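Local coordinates for protein phospholethanolamine N-methyltransferase 2 (PDB 4KRI) that probably transfers methyl groups from S-adenosylmethionine to phosphomonomethylethanolamine and its methylated product in the nematode route to phosphocholine, at residues L14-K19 with C281-E286; T188-Y193 with T255-V260; G198-S203 with L262-K267. All coordinates share one frame; numbering follows the deposited sequence.

Contact 1 of 3, residues L14-K19 with C281-E286; sequences LHHVIK and CEYEFE
The imidazole of His16 and the phenol of Tyr283 form a T-shaped (edge-to-face) pair, the phenol presenting its edge to the imidazole face with centroids 5.2 Å apart and planes at 64°. Over that same imidazole face, displaced toward the rim, lies the carbonyl O of Glu284, while ring atom CD2 of Tyr283 sits over one face of the Phe285 ring. The pair bridges the two parts of this di-domain enzyme: His16 comes from the last turn of helix 5-18 and Lys19 from just past it, Tyr283 and Glu284 from the loop between strands 273-277 and 290-296 of the Rossmann-like methyltransferase fold. Tyr283 reaches across because its ring stands opposite the backbone N (chi1 -172°), which carries OH to 3.2 Å from His16 CE1. A water sits between the groups, hydrogen-bonded to Tyr283 OH at 2.8 Å and very close to His16 ND1. Tyr139 of strand 132-143 also supports the junction: it packs on His16, and its hydroxyl hydrogen-bonds to the backbone N of Glu284.

Lys19 is the first residue past the helix, with positive phi, and its side chain doubles back over the helix end. Bends at chi2 and chi4 let NZ donate to the carbonyl O of His16 at 2.6 Å, and the same ammonium forms a salt bridge with Glu284 OE1, its hydrogen bond weak at 3.4 Å. Arg314 is a second, long and weak ion-pair partner of the Glu284 carboxylate, through OE2. ND1 of His15 donates almost straight to the carbonyl O of Lys19 (2.8 Å, 164°), which lies close to the imidazole plane. The lysine chain meets the carboxylate with its methylenes as well, CE of Lys19 approaching OE2 of Glu284 to 3.5 Å.

Contact 2 of 3, residues T188-Y193 with T255-V260; sequences TGIFAY and TNMLAV. With 1SH (2-(methylamino)ethyl dihydrogen phosphate), chain E; SAH (S-adenosyl-L-homocysteine), chain D.
The hydroxyl of Tyr193, about one turn beyond the Ile190 that packs on Met257, is gripped twice: it donates to phosphate oxygen O3 of the bound phosphomonomethylethanolamine, OH to O3 2.6 Å, and is hydrogen-bonded to NE2 of Gln184. The phenol also offers a face to the ligand, whose C2 lies over it. Tyr327, Tyr341, Tyr347, Arg345 and Lys413 supply further hydrogen bonds to this ligand.

Beside these ligand contacts, the 188-193 and 255-260 segments of helices 187-197 and 255-268 of the methyltransferase fold cross at -55°, their axes 10.4 Å apart at closest approach, through apolar side chains. Ile190 leads with its CD1 tip, reached by an extended chain (chi2 167°). That methyl settles against CB of Asn256 at 3.6 Å and SD of Met257 at 3.7 Å. Asn256 turns its amide aside, ND2 donating to the carbonyl O of Tyr185. Farther along, Phe191 and Val260 come from opposite directions, CZ meeting CG2 at 3.8 Å.

Met257 faces both ways. Bent at chi2 (-71°), it lays CG and CE beside the ribose of S-adenosylhomocysteine, with CG 3.3 Å and CE 3.4 Å from O3'. Tyr193 thus holds the phosphate with a directional bond, whereas Met257 meets the ribose by van der Waals contact, so the apolar interface between the helices has a ligand contact on each helix.

Contact 3 of 3, residues G198-S203 with L262-K267; sequences GNNFIS and LERVHK. With SAH (S-adenosyl-L-homocysteine), chain D; 1SH (2-(methylamino)ethyl dihydrogen phosphate), chain E.
Asn200 and Arg264 meet with the amide and guanidinium planes nearly perpendicular, 82° apart. NH1 of Arg264 donates to OD1 of Asn200 at 2.8 Å. The bond is bent at the hydrogen (144°), and the donor stands above the amide carbonyl plane, 47° out of it, not on a lone pair. The oxygen lies near the guanidinium plane, at its edge, and also comes within 3.4 Å of CD of Arg264. Extended from CG to NE, the arginine spans the gap from helix 255-268. NH1 has a stronger partner in Glu194, a salt bridge to OE2, and that same carboxylate oxygen accepts the backbone N-H of Asn200, tying loop and arginine together.

Asn200 occupies the third position of a type II beta turn, Gly198 to Phe201, that follows helix 187-197 in this Rossmann-like methyltransferase. Just past the turn the chain takes hold of the carboxylate of S-adenosylhomocysteine: the backbone N of Ile202 donates almost straight to OXT at 2.9 Å, and OG of Ser203 to O at 2.8 Å. The carbonyl O of Ile202 comes 3.2 Å from methyl C3 of the phosphomonomethylethanolamine.

Contacts 2 and 3 form one neighbourhood round the two ligands, their centres 9 Å apart and both drawing on helix 255-268. They touch directly: CE of Met257 packs on CG1 of Ile202 at 3.8 Å, and CE1 of Phe191 lies 3.9 Å from NH2 of Arg264. Along the chain their segments alternate. Met257 in contact 2 lies at the ribose of S-adenosylhomocysteine, while Ile202 and Ser203 in contact 3 hold its carboxylate. Contact 1 stands apart, about 26 Å from contact 2 and 27 Å from contact 3 between centres, on the opposite side of the chain's centre from both. It joins the N-terminal part to the methyltransferase domain, with the Tyr283 side chain still about 8 Å from the cofactor product.

Contact 1 of 3, residues L14-K19 with C281-E286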
loop_
_atom_site.group_PDB
_atom_site.type_symbol
_atom_site.label_atom_id
_atom_site.label_comp_id
_atom_site.label_asym_id
_atom_site.label_seq_id
_atom_site.Cartn_x
_atom_site.Cartn_y
_atom_site.Cartn_z
ATOM N N LEU A 14 13.327 10.088 -4.384
ATOM C CA LEU A 14 13.154 11.413 -4.980
ATOM C C LEU A 14 12.860 11.267 -6.471
ATOM O O LEU A 14 11.940 11.890 -7.003
ATOM C CB LEU A 14 14.412 12.274 -4.755
ATOM C CG LEU A 14 14.408 13.634 -5.464
ATOM C CD1 LEU A 14 13.192 14.481 -5.037
ATOM C CD2 LEU A 14 15.720 14.378 -5.195
ATOM N N HIS A 15 13.633 10.422 -7.142
ATOM C CA HIS A 15 13.438 10.229 -8.582
ATOM C C HIS A 15 12.150 9.505 -8.986
ATOM O O HIS A 15 11.763 9.551 -10.150
ATOM C CB HIS A 15 14.679 9.602 -9.215
ATOM C CG HIS A 15 15.811 10.573 -9.345
ATOM N ND1 HIS A 15 15.892 11.484 -10.378
ATOM C CD2 HIS A 15 16.876 10.822 -8.541
ATOM C CE1 HIS A 15 16.969 12.235 -10.215
ATOM N NE2 HIS A 15 17.584 11.850 -9.113
ATOM N N HIS A 16 11.462 8.874 -8.038
ATOM C CA HIS A 16 10.125 8.354 -8.340
ATOM C C HIS A 16 9.185 9.486 -8.734
ATOM O O HIS A 16 8.278 9.304 -9.561
ATOM C CB HIS A 16 9.531 7.613 -7.149
ATOM C CG HIS A 16 10.237 6.338 -6.823
ATOM N ND1 HIS A 16 10.195 5.763 -5.571
ATOM C CD2 HIS A 16 11.010 5.528 -7.586
ATOM C CE1 HIS A 16 10.911 4.652 -5.579
ATOM N NE2 HIS A 16 11.412 4.484 -6.789
ATOM N N VAL A 17 9.388 10.646 -8.109
ATOM C CA VAL A 17 8.552 11.812 -8.350
ATOM C C VAL A 17 9.108 12.693 -9.459
ATOM O O VAL A 17 8.368 13.088 -10.365
ATOM C CB VAL A 17 8.395 12.667 -7.084
ATOM C CG1 VAL A 17 7.437 13.819 -7.342
ATOM C CG2 VAL A 17 7.899 11.820 -5.947
ATOM N N ILE A 18 10.399 13.004 -9.409
ATOM C CA ILE A 18 10.959 13.954 -10.375
ATOM C C ILE A 18 11.520 13.300 -11.644
ATOM O O ILE A 18 11.924 13.998 -12.579
ATOM C CB ILE A 18 11.991 14.921 -9.743
ATOM C CG1 ILE A 18 13.266 14.174 -9.356
ATOM C CG2 ILE A 18 11.387 15.613 -8.528
ATOM C CD1 ILE A 18 14.409 15.096 -8.900
ATOM N N LYS A 19 11.526 11.971 -11.673
ATOM C CA LYS A 19 11.878 11.232 -12.887
ATOM C C LYS A 19 13.310 11.510 -13.357
ATOM O O LYS A 19 14.262 11.287 -12.613
ATOM C CB LYS A 19 10.868 11.527 -14.004
ATOM C CG LYS A 19 9.422 11.248 -13.611
ATOM C CD LYS A 19 9.095 9.774 -13.730
ATOM C CE LYS A 19 7.619 9.505 -13.454
ATOM N NZ LYS A 19 7.332 9.400 -11.996
ATOM N N CYS A 281 -1.966 2.195 -8.681
ATOM C CA CYS A 281 -2.247 2.851 -9.956
ATOM C C CYS A 281 -1.327 4.020 -10.266
ATOM O O CYS A 281 -1.277 4.488 -11.407
ATOM C CB CYS A 281 -3.672 3.363 -9.955
ATOM S SG CYS A 281 -4.815 2.039 -10.189
ATOM N N GLU A 282 -0.613 4.502 -9.254
ATOM C CA GLU A 282 0.214 5.699 -9.400
ATOM C C GLU A 282 1.702 5.417 -9.270
ATOM O O GLU A 282 2.526 6.027 -9.952
ATOM C CB GLU A 282 -0.165 6.738 -8.338
ATOM C CG GLU A 282 -1.591 7.255 -8.409
ATOM C CD GLU A 282 -1.900 8.240 -7.287
ATOM O OE1 GLU A 282 -2.819 7.964 -6.485
ATOM O OE2 GLU A 282 -1.221 9.290 -7.205
ATOM N N TYR A 283 2.045 4.499 -8.379
ATOM C CA TYR A 283 3.419 4.318 -7.952
ATOM C C TYR A 283 4.356 3.856 -9.062
ATOM O O TYR A 283 3.967 3.094 -9.948
ATOM C CB TYR A 283 3.473 3.339 -6.787
ATOM C CG TYR A 283 4.827 3.227 -6.153
ATOM C CD1 TYR A 283 5.231 4.134 -5.185
ATOM C CD2 TYR A 283 5.708 2.214 -6.514
ATOM C CE1 TYR A 283 6.472 4.032 -4.585
ATOM C CE2 TYR A 283 6.956 2.106 -5.923
ATOM C CZ TYR A 283 7.332 3.019 -4.957
ATOM O OH TYR A 283 8.568 2.927 -4.354
ATOM N N GLU A 284 5.598 4.326 -8.994
ATOM C CA GLU A 284 6.593 4.037 -10.018
ATOM C C GLU A 284 7.301 2.712 -9.731
ATOM O O GLU A 284 8.308 2.688 -9.018
ATOM C CB GLU A 284 7.612 5.179 -10.077
ATOM C CG GLU A 284 8.470 5.205 -11.337
ATOM C CD GLU A 284 7.763 5.857 -12.512
ATOM O OE1 GLU A 284 6.539 6.101 -12.422
ATOM O OE2 GLU A 284 8.436 6.138 -13.526
ATOM N N PHE A 285 6.777 1.617 -10.276
ATOM C CA PHE A 285 7.441 0.317 -10.143
ATOM C C PHE A 285 8.579 0.196 -11.143
ATOM O O PHE A 285 8.559 0.838 -12.196
ATOM C CB PHE A 285 6.441 -0.824 -10.353
ATOM C CG PHE A 285 5.421 -0.927 -9.264
ATOM C CD1 PHE A 285 5.817 -1.260 -7.974
ATOM C CD2 PHE A 285 4.084 -0.673 -9.511
ATOM C CE1 PHE A 285 4.890 -1.348 -6.955
ATOM C CE2 PHE A 285 3.144 -0.762 -8.490
ATOM C CZ PHE A 285 3.555 -1.093 -7.210
ATOM N N GLU A 286 9.572 -0.622 -10.815
ATOM C CA GLU A 286 10.682 -0.835 -11.730
ATOM C C GLU A 286 10.148 -1.621 -12.917
ATOM O O GLU A 286 9.508 -2.653 -12.737
ATOM C CB GLU A 286 11.789 -1.632 -11.058
ATOM C CG GLU A 286 13.117 -1.472 -11.741
ATOM C CD GLU A 286 13.604 -0.037 -11.703
ATOM O OE1 GLU A 286 13.348 0.659 -10.693
ATOM O OE2 GLU A 286 14.242 0.394 -12.686
HETATM O O HOH W 1 8.926 5.548 -3.485
#

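Contact 2 of 3, residues T188-Y193 with T255-V260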
loop_
_atom_site.group_PDB
_atom_site.type_symbol
_atom_site.label_atom_id
_atom_site.label_comp_id
_atom_site.label_asym_id
_atom_site.label_seq_id
_atom_site.Cartn_x
_atom_site.Cartn_y
_atom_site.Cartn_z
ATOM N N THR A 188 -10.846 -1.786 13.763
ATOM C CA THR A 188 -11.834 -2.771 14.202
ATOM C C THR A 188 -12.418 -3.563 13.036
ATOM O O THR A 188 -12.662 -4.768 13.153
ATOM C CB THR A 188 -12.981 -2.142 15.036
ATOM O OG1 THR A 188 -13.601 -1.092 14.284
ATOM C CG2 THR A 188 -12.443 -1.578 16.323
ATOM N N GLY A 189 -12.657 -2.891 11.914
ATOM C CA GLY A 189 -13.109 -3.577 10.723
ATOM C C GLY A 189 -12.103 -4.604 10.236
ATOM O O GLY A 189 -12.475 -5.722 9.866
ATOM N N ILE A 190 -10.831 -4.214 10.218
ATOM C CA ILE A 190 -9.766 -5.117 9.798
ATOM C C ILE A 190 -9.718 -6.356 10.695
ATOM O O ILE A 190 -9.739 -7.480 10.203
ATOM C CB ILE A 190 -8.396 -4.407 9.789
ATOM C CG1 ILE A 190 -8.335 -3.402 8.627
ATOM C CG2 ILE A 190 -7.286 -5.409 9.644
ATOM C CD1 ILE A 190 -7.155 -2.443 8.725
ATOM N N PHE A 191 -9.673 -6.164 12.009
ATOM C CA PHE A 191 -9.566 -7.317 12.895
ATOM C C PHE A 191 -10.831 -8.182 12.922
ATOM O O PHE A 191 -10.749 -9.394 13.100
ATOM C CB PHE A 191 -9.094 -6.903 14.295
ATOM C CG PHE A 191 -7.725 -6.269 14.298
ATOM C CD1 PHE A 191 -6.638 -6.939 13.753
ATOM C CD2 PHE A 191 -7.531 -5.004 14.832
ATOM C CE1 PHE A 191 -5.376 -6.359 13.734
ATOM C CE2 PHE A 191 -6.271 -4.414 14.823
ATOM C CZ PHE A 191 -5.194 -5.094 14.271
ATOM N N ALA A 192 -12.000 -7.577 12.712
ATOM C CA ALA A 192 -13.225 -8.361 12.605
ATOM C C ALA A 192 -13.194 -9.203 11.323
ATOM O O ALA A 192 -13.583 -10.365 11.327
ATOM C CB ALA A 192 -14.444 -7.462 12.623
ATOM N N TYR A 193 -12.719 -8.615 10.229
ATOM C CA TYR A 193 -12.547 -9.361 8.981
ATOM C C TYR A 193 -11.553 -10.519 9.156
ATOM O O TYR A 193 -11.820 -11.641 8.718
ATOM C CB TYR A 193 -12.034 -8.434 7.873
ATOM C CG TYR A 193 -13.097 -7.687 7.096
ATOM C CD1 TYR A 193 -14.324 -8.268 6.794
ATOM C CD2 TYR A 193 -12.859 -6.399 6.646
ATOM C CE1 TYR A 193 -15.280 -7.576 6.065
ATOM C CE2 TYR A 193 -13.796 -5.709 5.914
ATOM C CZ TYR A 193 -15.007 -6.297 5.627
ATOM O OH TYR A 193 -15.941 -5.602 4.901
ATOM N N THR A 255 -2.888 2.557 5.330
ATOM C CA THR A 255 -1.903 2.509 6.404
ATOM C C THR A 255 -2.385 1.655 7.568
ATOM O O THR A 255 -1.568 1.056 8.266
ATOM C CB THR A 255 -1.526 3.901 6.938
ATOM O OG1 THR A 255 -2.707 4.700 7.063
ATOM C CG2 THR A 255 -0.533 4.574 5.998
ATOM N N ASN A 256 -3.694 1.609 7.798
ATOM C CA ASN A 256 -4.241 0.702 8.807
ATOM C C ASN A 256 -3.880 -0.761 8.527
ATOM O O ASN A 256 -3.467 -1.489 9.433
ATOM C CB ASN A 256 -5.758 0.829 8.924
ATOM C CG ASN A 256 -6.187 2.067 9.668
ATOM O OD1 ASN A 256 -5.395 2.687 10.371
ATOM N ND2 ASN A 256 -7.469 2.418 9.540
ATOM N N MET A 257 -4.032 -1.172 7.271
ATOM C CA MET A 257 -3.689 -2.522 6.842
ATOM C C MET A 257 -2.197 -2.777 6.966
ATOM O O MET A 257 -1.761 -3.767 7.566
ATOM C CB MET A 257 -4.087 -2.728 5.371
ATOM C CG MET A 257 -5.556 -2.865 5.132
ATOM S SD MET A 257 -6.127 -4.451 5.762
ATOM C CE MET A 257 -7.581 -4.697 4.787
ATOM N N LEU A 258 -1.398 -1.886 6.391
ATOM C CA LEU A 258 0.027 -2.153 6.319
ATOM C C LEU A 258 0.700 -2.038 7.686
ATOM O O LEU A 258 1.707 -2.697 7.939
ATOM C CB LEU A 258 0.701 -1.252 5.282
ATOM C CG LEU A 258 1.818 -2.004 4.554
ATOM C CD1 LEU A 258 1.216 -3.077 3.672
ATOM C CD2 LEU A 258 2.709 -1.075 3.750
ATOM N N ALA A 259 0.135 -1.229 8.583
ATOM C CA ALA A 259 0.666 -1.170 9.943
ATOM C C ALA A 259 0.712 -2.569 10.557
ATOM O O ALA A 259 1.674 -2.917 11.264
ATOM C CB ALA A 259 -0.185 -0.250 10.802
ATOM N N VAL A 260 -0.325 -3.358 10.291
ATOM C CA VAL A 260 -0.423 -4.719 10.821
ATOM C C VAL A 260 0.571 -5.649 10.136
ATOM O O VAL A 260 1.281 -6.415 10.789
ATOM C CB VAL A 260 -1.834 -5.282 10.647
ATOM C CG1 VAL A 260 -1.912 -6.697 11.187
ATOM C CG2 VAL A 260 -2.849 -4.387 11.343
HETATM O O4 1SH E . -17.220 -8.801 1.473
HETATM P P1 1SH E . -16.904 -7.366 1.888
HETATM O O1 1SH E . -17.544 -6.376 0.997
HETATM O O3 1SH E . -17.381 -7.141 3.372
HETATM O O2 1SH E . -15.338 -7.152 1.778
HETATM C C1 1SH E . -14.531 -8.013 2.394
HETATM C C2 1SH E . -13.048 -7.884 2.069
HETATM N N1 1SH E . -12.642 -8.190 0.726
HETATM C C3 1SH E . -11.273 -7.845 0.601
HETATM N N SAH D . -4.715 -9.408 -0.566
HETATM C CA SAH D . -5.020 -9.389 0.888
HETATM C CB SAH D . -5.894 -8.121 1.237
HETATM C CG SAH D . -7.314 -8.068 0.684
HETATM S SD SAH D . -8.175 -6.525 1.127
HETATM C C SAH D . -5.599 -10.672 1.339
HETATM O O SAH D . -5.693 -11.613 0.563
HETATM O OXT SAH D . -5.765 -10.859 2.533
HETATM C "C5'" SAH D . -7.940 -5.355 -0.224
HETATM C "C4'" SAH D . -6.837 -4.469 -0.078
HETATM O "O4'" SAH D . -6.650 -3.754 -1.328
HETATM C "C3'" SAH D . -7.135 -3.423 0.928
HETATM O "O3'" SAH D . -6.174 -3.504 1.958
HETATM C "C2'" SAH D . -7.022 -2.147 0.221
HETATM O "O2'" SAH D . -6.446 -1.133 1.010
HETATM C "C1'" SAH D . -6.174 -2.501 -0.956
HETATM N N9 SAH D . -6.267 -1.498 -2.074
HETATM C C8 SAH D . -7.392 -1.061 -2.685
HETATM N N7 SAH D . -7.034 -0.230 -3.670
HETATM C C5 SAH D . -5.688 -0.151 -3.703
HETATM C C6 SAH D . -4.787 0.555 -4.511
HETATM N N6 SAH D . -5.224 1.386 -5.519
HETATM N N1 SAH D . -3.467 0.404 -4.266
HETATM C C2 SAH D . -3.022 -0.395 -3.290
HETATM N N3 SAH D . -3.861 -1.092 -2.503
HETATM C C4 SAH D . -5.191 -0.977 -2.678
#

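Contact 3 of 3, residues G198-S203 with L262-K267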
loop_
_atom_site.group_PDB
_atom_site.type_symbol
_atom_site.label_atom_id
_atom_site.label_comp_id
_atom_site.label_asym_id
_atom_site.label_seq_id
_atom_site.Cartn_x
_atom_site.Cartn_y
_atom_site.Cartn_z
ATOM N N GLY A 198 -9.708 -15.678 8.610
ATOM C CA GLY A 198 -8.611 -16.507 9.081
ATOM C C GLY A 198 -7.382 -15.662 9.360
ATOM O O GLY A 198 -7.216 -14.610 8.745
ATOM N N ASN A 199 -6.527 -16.111 10.280
ATOM C CA ASN A 199 -5.332 -15.353 10.654
ATOM C C ASN A 199 -4.549 -14.768 9.476
ATOM O O ASN A 199 -4.209 -15.486 8.542
ATOM C CB ASN A 199 -4.390 -16.213 11.505
ATOM C CG ASN A 199 -4.866 -16.361 12.944
ATOM O OD1 ASN A 199 -6.047 -16.189 13.241
ATOM N ND2 ASN A 199 -3.940 -16.679 13.846
ATOM N N ASN A 200 -4.276 -13.465 9.547
ATOM C CA ASN A 200 -3.484 -12.731 8.544
ATOM C C ASN A 200 -4.145 -12.504 7.188
ATOM O O ASN A 200 -3.517 -11.941 6.290
ATOM C CB ASN A 200 -2.096 -13.357 8.333
ATOM C CG ASN A 200 -1.347 -13.575 9.638
ATOM O OD1 ASN A 200 -0.930 -12.621 10.297
ATOM N ND2 ASN A 200 -1.151 -14.835 10.001
ATOM N N PHE A 201 -5.402 -12.912 7.041
ATOM C CA PHE A 201 -6.090 -12.766 5.763
ATOM C C PHE A 201 -7.328 -11.886 5.831
ATOM O O PHE A 201 -8.054 -11.900 6.825
ATOM C CB PHE A 201 -6.467 -14.144 5.207
ATOM C CG PHE A 201 -5.297 -14.892 4.656
ATOM C CD1 PHE A 201 -4.901 -14.702 3.338
ATOM C CD2 PHE A 201 -4.567 -15.753 5.462
ATOM C CE1 PHE A 201 -3.795 -15.380 2.822
ATOM C CE2 PHE A 201 -3.458 -16.432 4.954
ATOM C CZ PHE A 201 -3.077 -16.246 3.632
ATOM N N ILE A 202 -7.571 -11.148 4.745
ATOM C CA ILE A 202 -8.781 -10.345 4.597
ATOM C C ILE A 202 -9.489 -10.792 3.314
ATOM O O ILE A 202 -10.202 -10.024 2.686
ATOM C CB ILE A 202 -8.464 -8.819 4.515
ATOM C CG1 ILE A 202 -7.447 -8.430 5.581
ATOM C CG2 ILE A 202 -9.744 -7.974 4.700
ATOM C CD1 ILE A 202 -8.000 -8.553 6.992
ATOM N N SER A 203 -9.281 -12.047 2.925
ATOM C CA SER A 203 -9.833 -12.569 1.682
ATOM C C SER A 203 -10.514 -13.910 1.922
ATOM O O SER A 203 -10.117 -14.664 2.815
ATOM C CB SER A 203 -8.729 -12.726 0.639
ATOM O OG SER A 203 -7.649 -13.463 1.194
ATOM N N LEU A 262 3.347 -4.839 8.725
ATOM C CA LEU A 262 4.683 -4.424 9.085
ATOM C C LEU A 262 5.019 -4.865 10.487
ATOM O O LEU A 262 6.116 -5.363 10.718
ATOM C CB LEU A 262 4.831 -2.902 8.947
ATOM C CG LEU A 262 4.952 -2.431 7.498
ATOM C CD1 LEU A 262 4.566 -0.973 7.385
ATOM C CD2 LEU A 262 6.386 -2.612 7.040
ATOM N N GLU A 263 4.071 -4.709 11.413
ATOM C CA GLU A 263 4.298 -5.123 12.799
ATOM C C GLU A 263 4.619 -6.604 12.833
ATOM O O GLU A 263 5.526 -7.050 13.551
ATOM C CB GLU A 263 3.039 -4.871 13.628
ATOM C CG GLU A 263 3.113 -5.410 15.045
ATOM C CD GLU A 263 1.852 -5.130 15.841
ATOM O OE1 GLU A 263 0.981 -4.384 15.344
ATOM O OE2 GLU A 263 1.735 -5.657 16.966
ATOM N N ARG A 264 3.878 -7.361 12.035
ATOM C CA ARG A 264 3.997 -8.812 12.065
ATOM C C ARG A 264 5.271 -9.329 11.412
ATOM O O ARG A 264 5.906 -10.243 11.927
ATOM C CB ARG A 264 2.733 -9.466 11.519
ATOM C CG ARG A 264 1.570 -9.300 12.485
ATOM C CD ARG A 264 0.280 -9.880 11.964
ATOM N NE ARG A 264 -0.828 -9.481 12.829
ATOM C CZ ARG A 264 -2.084 -9.886 12.678
ATOM N NH1 ARG A 264 -2.406 -10.723 11.703
ATOM N NH2 ARG A 264 -3.019 -9.459 13.521
ATOM N N VAL A 265 5.681 -8.731 10.304
ATOM C CA VAL A 265 6.929 -9.179 9.704
ATOM C C VAL A 265 8.135 -8.721 10.527
ATOM O O VAL A 265 9.130 -9.442 10.615
ATOM C CB VAL A 265 7.063 -8.782 8.206
ATOM C CG1 VAL A 265 7.294 -7.284 8.064
ATOM C CG2 VAL A 265 8.223 -9.566 7.562
ATOM N N HIS A 266 8.051 -7.548 11.160
ATOM C CA HIS A 266 9.149 -7.076 11.994
ATOM C C HIS A 266 9.355 -7.998 13.200
ATOM O O HIS A 266 10.479 -8.237 13.642
ATOM C CB HIS A 266 8.897 -5.634 12.458
ATOM C CG HIS A 266 9.984 -5.065 13.305
ATOM N ND1 HIS A 266 11.143 -4.529 12.781
ATOM C CD2 HIS A 266 10.093 -4.942 14.653
ATOM C CE1 HIS A 266 11.915 -4.102 13.765
ATOM N NE2 HIS A 266 11.298 -4.336 14.910
ATOM N N LYS A 267 8.261 -8.513 13.732
ATOM C CA LYS A 267 8.362 -9.402 14.886
ATOM C C LYS A 267 8.796 -10.814 14.515
ATOM O O LYS A 267 9.596 -11.432 15.225
ATOM C CB LYS A 267 7.037 -9.437 15.639
ATOM C CG LYS A 267 6.753 -8.139 16.366
ATOM C CD LYS A 267 5.589 -8.281 17.334
ATOM C CE LYS A 267 5.321 -6.970 18.066
ATOM N NZ LYS A 267 3.867 -6.797 18.327
HETATM N N SAH D . -4.715 -9.408 -0.566
HETATM C CA SAH D . -5.020 -9.389 0.888
HETATM C CB SAH D . -5.894 -8.121 1.237
HETATM C CG SAH D . -7.314 -8.068 0.684
HETATM S SD SAH D . -8.175 -6.525 1.127
HETATM C C SAH D . -5.599 -10.672 1.339
HETATM O O SAH D . -5.693 -11.613 0.563
HETATM O OXT SAH D . -5.765 -10.859 2.533
HETATM C "C5'" SAH D . -7.940 -5.355 -0.224
HETATM C "C4'" SAH D . -6.837 -4.469 -0.078
HETATM O "O4'" SAH D . -6.650 -3.754 -1.328
HETATM C "C3'" SAH D . -7.135 -3.423 0.928
HETATM O "O3'" SAH D . -6.174 -3.504 1.958
HETATM C "C2'" SAH D . -7.022 -2.147 0.221
HETATM O "O2'" SAH D . -6.446 -1.133 1.010
HETATM C "C1'" SAH D . -6.174 -2.501 -0.956
HETATM N N9 SAH D . -6.267 -1.498 -2.074
HETATM C C8 SAH D . -7.392 -1.061 -2.685
HETATM N N7 SAH D . -7.034 -0.230 -3.670
HETATM C C5 SAH D . -5.688 -0.151 -3.703
HETATM C C6 SAH D . -4.787 0.555 -4.511
HETATM N N6 SAH D . -5.224 1.386 -5.519
HETATM N N1 SAH D . -3.467 0.404 -4.266
HETATM C C2 SAH D . -3.022 -0.395 -3.290
HETATM N N3 SAH D . -3.861 -1.092 -2.503
HETATM C C4 SAH D . -5.191 -0.977 -2.678
HETATM O O4 1SH E . -17.220 -8.801 1.473
HETATM P P1 1SH E . -16.904 -7.366 1.888
HETATM O O1 1SH E . -17.544 -6.376 0.997
HETATM O O3 1SH E . -17.381 -7.141 3.372
HETATM O O2 1SH E . -15.338 -7.152 1.778
HETATM C C1 1SH E . -14.531 -8.013 2.394
HETATM C C2 1SH E . -13.048 -7.884 2.069
HETATM N N1 1SH E . -12.642 -8.190 0.726
HETATM C C3 1SH E . -11.273 -7.845 0.601
#